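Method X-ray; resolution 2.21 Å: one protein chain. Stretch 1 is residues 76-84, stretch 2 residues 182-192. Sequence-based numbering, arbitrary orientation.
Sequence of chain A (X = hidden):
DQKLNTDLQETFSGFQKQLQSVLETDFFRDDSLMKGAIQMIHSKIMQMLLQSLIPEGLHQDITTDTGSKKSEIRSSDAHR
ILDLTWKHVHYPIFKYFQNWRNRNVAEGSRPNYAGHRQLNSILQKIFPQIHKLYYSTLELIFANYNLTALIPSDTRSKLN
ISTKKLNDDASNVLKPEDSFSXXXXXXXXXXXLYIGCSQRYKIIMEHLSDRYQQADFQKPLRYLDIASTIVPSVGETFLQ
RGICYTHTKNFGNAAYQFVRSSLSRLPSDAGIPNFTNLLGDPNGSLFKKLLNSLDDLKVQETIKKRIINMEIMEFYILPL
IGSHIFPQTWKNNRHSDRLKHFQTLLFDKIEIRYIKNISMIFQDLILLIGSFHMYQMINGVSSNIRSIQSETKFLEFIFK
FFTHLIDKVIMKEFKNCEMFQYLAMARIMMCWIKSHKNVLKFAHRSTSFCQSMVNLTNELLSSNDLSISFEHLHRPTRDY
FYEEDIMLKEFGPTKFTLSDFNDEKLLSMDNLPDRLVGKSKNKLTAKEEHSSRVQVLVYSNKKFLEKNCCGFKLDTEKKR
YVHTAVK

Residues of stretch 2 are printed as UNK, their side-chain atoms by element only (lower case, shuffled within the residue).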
# COMPACT_ATOMS: atom_id res chain seq x y z
N SER A 76 -6.69 24.89 -9.30
CA SER A 76 -7.18 24.04 -8.21
C SER A 76 -8.46 23.36 -8.63
O SER A 76 -8.95 22.45 -7.96
CB SER A 76 -7.41 24.86 -6.94
OG SER A 76 -8.53 25.72 -7.08
N ASP A 77 -9.00 23.80 -9.76
CA ASP A 77 -10.25 23.25 -10.25
C ASP A 77 -10.04 21.90 -10.92
O ASP A 77 -10.93 21.06 -10.90
CB ASP A 77 -10.90 24.23 -11.23
CG ASP A 77 -11.24 25.56 -10.58
OD1 ASP A 77 -11.52 25.57 -9.36
OD2 ASP A 77 -11.24 26.59 -11.28
N ALA A 78 -8.85 21.70 -11.48
CA ALA A 78 -8.59 20.56 -12.37
C ALA A 78 -8.93 19.20 -11.76
O ALA A 78 -9.77 18.47 -12.29
CB ALA A 78 -7.16 20.57 -12.82
N HIS A 79 -8.28 18.85 -10.66
CA HIS A 79 -8.49 17.54 -10.06
C HIS A 79 -9.89 17.43 -9.45
O HIS A 79 -10.41 16.34 -9.27
CB HIS A 79 -7.42 17.24 -9.01
CG HIS A 79 -7.68 17.88 -7.68
ND1 HIS A 79 -8.26 17.20 -6.63
CD2 HIS A 79 -7.44 19.13 -7.23
CE1 HIS A 79 -8.37 18.01 -5.59
NE2 HIS A 79 -7.88 19.19 -5.92
N ARG A 80 -10.49 18.58 -9.15
CA ARG A 80 -11.85 18.61 -8.64
C ARG A 80 -12.84 18.34 -9.77
O ARG A 80 -13.84 17.64 -9.59
CB ARG A 80 -12.15 19.95 -7.97
CG ARG A 80 -11.35 20.19 -6.69
CD ARG A 80 -11.60 21.57 -6.10
NE ARG A 80 -11.04 21.70 -4.75
CZ ARG A 80 -10.98 22.83 -4.06
NH1 ARG A 80 -11.45 23.96 -4.58
NH2 ARG A 80 -10.45 22.84 -2.85
N ILE A 81 -12.55 18.90 -10.93
CA ILE A 81 -13.37 18.68 -12.11
C ILE A 81 -13.39 17.20 -12.47
O ILE A 81 -14.43 16.65 -12.83
CB ILE A 81 -12.87 19.51 -13.31
CG1 ILE A 81 -13.15 20.99 -13.07
CG2 ILE A 81 -13.52 19.05 -14.60
CD1 ILE A 81 -12.49 21.90 -14.07
N LEU A 82 -12.24 16.55 -12.32
CA LEU A 82 -12.12 15.13 -12.65
C LEU A 82 -12.82 14.24 -11.62
O LEU A 82 -13.32 13.17 -11.96
CB LEU A 82 -10.64 14.74 -12.76
CG LEU A 82 -9.87 15.45 -13.88
CD1 LEU A 82 -8.38 15.23 -13.73
CD2 LEU A 82 -10.36 14.97 -15.24
N ASP A 83 -12.84 14.68 -10.36
CA ASP A 83 -13.51 13.92 -9.30
C ASP A 83 -15.02 14.00 -9.47
O ASP A 83 -15.72 13.00 -9.34
CB ASP A 83 -13.09 14.43 -7.91
CG ASP A 83 -11.70 13.94 -7.50
OD1 ASP A 83 -11.25 12.88 -7.98
OD2 ASP A 83 -11.06 14.62 -6.67
N LEU A 84 -15.53 15.19 -9.78
CA LEU A 84 -16.95 15.33 -10.08
C LEU A 84 -17.33 14.58 -11.35
O LEU A 84 -18.49 14.18 -11.54
CB LEU A 84 -17.33 16.81 -10.21
CG LEU A 84 -17.34 17.64 -8.93
CD1 LEU A 84 -17.64 19.09 -9.24
CD2 LEU A 84 -18.36 17.09 -7.94
N UNK A 182 1.05 21.74 -7.93
CA UNK A 182 0.37 20.69 -7.18
C UNK A 182 -0.91 20.27 -7.90
O UNK A 182 -1.20 19.07 -8.01
c UNK A 182 1.31 21.52 -5.00
c UNK A 182 -0.73 20.08 -5.00
c UNK A 182 1.09 21.90 -3.55
c UNK A 182 0.03 21.16 -5.75
N UNK A 183 -1.65 21.25 -8.40
CA UNK A 183 -2.91 21.00 -9.11
C UNK A 183 -2.69 20.14 -10.35
O UNK A 183 -3.51 19.28 -10.67
o UNK A 183 -3.53 22.86 -7.20
c UNK A 183 -3.66 23.30 -8.36
o UNK A 183 -3.86 24.51 -8.62
c UNK A 183 -3.57 22.32 -9.52
N UNK A 184 -1.59 20.39 -11.05
CA UNK A 184 -1.24 19.65 -12.26
C UNK A 184 -0.95 18.19 -11.97
O UNK A 184 -1.41 17.30 -12.68
c UNK A 184 -0.04 20.28 -12.95
s UNK A 184 -0.37 21.88 -13.70
N UNK A 185 -0.16 17.95 -10.92
CA UNK A 185 0.21 16.59 -10.54
C UNK A 185 -1.00 15.84 -10.02
O UNK A 185 -1.22 14.68 -10.37
c UNK A 185 1.33 16.59 -9.47
c UNK A 185 1.64 15.17 -9.04
c UNK A 185 2.58 17.26 -10.01
N UNK A 186 -1.80 16.50 -9.19
CA UNK A 186 -3.04 15.91 -8.70
C UNK A 186 -4.01 15.59 -9.85
O UNK A 186 -4.70 14.58 -9.83
c UNK A 186 -2.94 17.00 -6.39
c UNK A 186 -3.97 14.75 -5.10
c UNK A 186 -3.72 16.83 -7.68
s UNK A 186 -2.42 15.41 -5.71
N UNK A 187 -4.07 16.47 -10.84
CA UNK A 187 -4.93 16.22 -11.99
C UNK A 187 -4.46 14.97 -12.72
O UNK A 187 -5.26 14.13 -13.12
c UNK A 187 -4.93 17.41 -12.94
N UNK A 188 -3.14 14.84 -12.87
CA UNK A 188 -2.54 13.69 -13.51
C UNK A 188 -2.85 12.42 -12.74
O UNK A 188 -3.24 11.41 -13.31
o UNK A 188 -0.76 14.97 -14.51
c UNK A 188 -1.04 13.87 -13.66
N UNK A 189 -2.68 12.50 -11.42
CA UNK A 189 -2.95 11.37 -10.55
C UNK A 189 -4.41 10.92 -10.67
O UNK A 189 -4.71 9.73 -10.68
o UNK A 189 -4.87 11.15 -7.48
c UNK A 189 -2.65 10.55 -8.14
n UNK A 189 -4.27 9.00 -7.23
c UNK A 189 -4.03 10.26 -7.59
c UNK A 189 -2.62 11.73 -9.09
N UNK A 190 -5.32 11.88 -10.77
CA UNK A 190 -6.73 11.54 -10.94
C UNK A 190 -6.97 10.85 -12.27
O UNK A 190 -7.73 9.88 -12.35
c UNK A 190 -7.85 13.11 -6.06
n UNK A 190 -8.42 13.70 -5.03
c UNK A 190 -8.02 12.27 -8.37
c UNK A 190 -7.63 13.34 -9.39
c UNK A 190 -7.60 12.78 -10.80
n UNK A 190 -8.55 12.89 -7.17
n UNK A 190 -6.58 12.74 -5.99
N UNK A 191 -6.32 11.35 -13.32
CA UNK A 191 -6.46 10.75 -14.65
C UNK A 191 -6.00 9.31 -14.62
O UNK A 191 -6.68 8.42 -15.14
s UNK A 191 -6.34 13.15 -16.08
c UNK A 191 -5.67 11.53 -15.69
N UNK A 192 -4.85 9.07 -14.01
CA UNK A 192 -4.32 7.73 -13.90
C UNK A 192 -5.21 6.86 -13.01
O UNK A 192 -5.41 5.68 -13.28
c UNK A 192 -2.89 7.77 -13.36
c UNK A 192 -0.61 8.78 -13.51
c UNK A 192 -1.58 7.64 -15.52
c UNK A 192 -1.89 8.47 -14.27

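Position 182 carries four side-chain carbons, forked at the first, with one arm two carbons long. That pattern is Ile-182. It is out of reach of stretch 1 and takes no part in the contact, and an apolar branched side chain suits a partly exposed helical site that makes no polar link there.

Position 183 has two carbons, the second bearing two oxygens, one of which lies 2.9 Å from the backbone N of Ser-76. This short carboxylate is Asp-183. Its CA-to-CB bond points sideways, but the end of the side chain comes nearer, and OD2 accepts a hydrogen bond from that N. An acidic residue suits a place beside a main-chain NH, and a short one suffices because the CA atoms of Ser-76 and Asp-183 are only 5.3 Å apart.

At position 184 one carbon is followed by a sulfur, so this is Cys-184; it points away from stretch 1, and its small thiol suits a buried site. Position 185 has one carbon carrying two others, the beta-branched Val-185, out of reach of stretch 1 and apolar, as its burial favors.

Position 186 is an unbranched chain of two carbons, a sulfur and a terminal carbon, and its CB lies 4.0 Å from CB of His-79. This is Met-186. The root of the side chain packs against stretch 1, while the flexible thioether is folded into three successive m rotamers.

Position 187 has a single side-chain carbon, 3.9 Å from CB of Ala-78, and is therefore Ala-187. Here the helices come close, with 4.3 Å between the CA atoms of His-79 and Ala-187. The small methyl fits this narrow gap, and CD1 of Leu-82 lies 3.4 Å from the backbone O of Ala-187.

Position 188 has one carbon and one oxygen: Ser-188. It points away, and its OG donates a hydrogen bond to O of Cys-184 at 3.0 Å, satisfying a buried hydroxyl within its own helix.

Position 189 shows three carbons, the third carrying an oxygen and a nitrogen, and touches nothing on stretch 1. It is Gln-189, whose amide oxygen can serve a neighboring donor.

Position 190 runs through three carbons and a nitrogen to a carbon with two more nitrogens; the chain nitrogen lies 2.8 Å from OD1 of Asp-83, and a terminal one 3.9 Å from ND1 of His-79. This is Arg-190. Its guanidinium meets the carboxylate edge-on with two nitrogens in a salt bridge: NE donates to OD1, and NH2 to OD2 of Asp-83 at 3.2 Å. ND1 of His-79 lies over one guanidinium face. NH1 of Arg-190 donates a hydrogen bond to OE1 of Gln-189 at 2.8 Å, helping hold the group.

Position 191 has one carbon and a sulfur 3.7 Å from CD1 of Leu-82: Cys-191, a compact apolar neighbor. Position 192 has four carbons forked at the second, Leu-192, apolar and buried beyond reach of stretch 1.

The two helices run nearly parallel, at 22°, with axes 8.3 Å apart at closest approach. Ala-78, Leu-82, Ala-187 and Cys-191 supply apolar packing, while polar links from Asp-183 to Ser-76 and from Arg-190 to Asp-83 tie the two stretches together at two places along the second helix. Together they bury 449 Å².

Stretch 2 182-192: IDCVMASQRCL
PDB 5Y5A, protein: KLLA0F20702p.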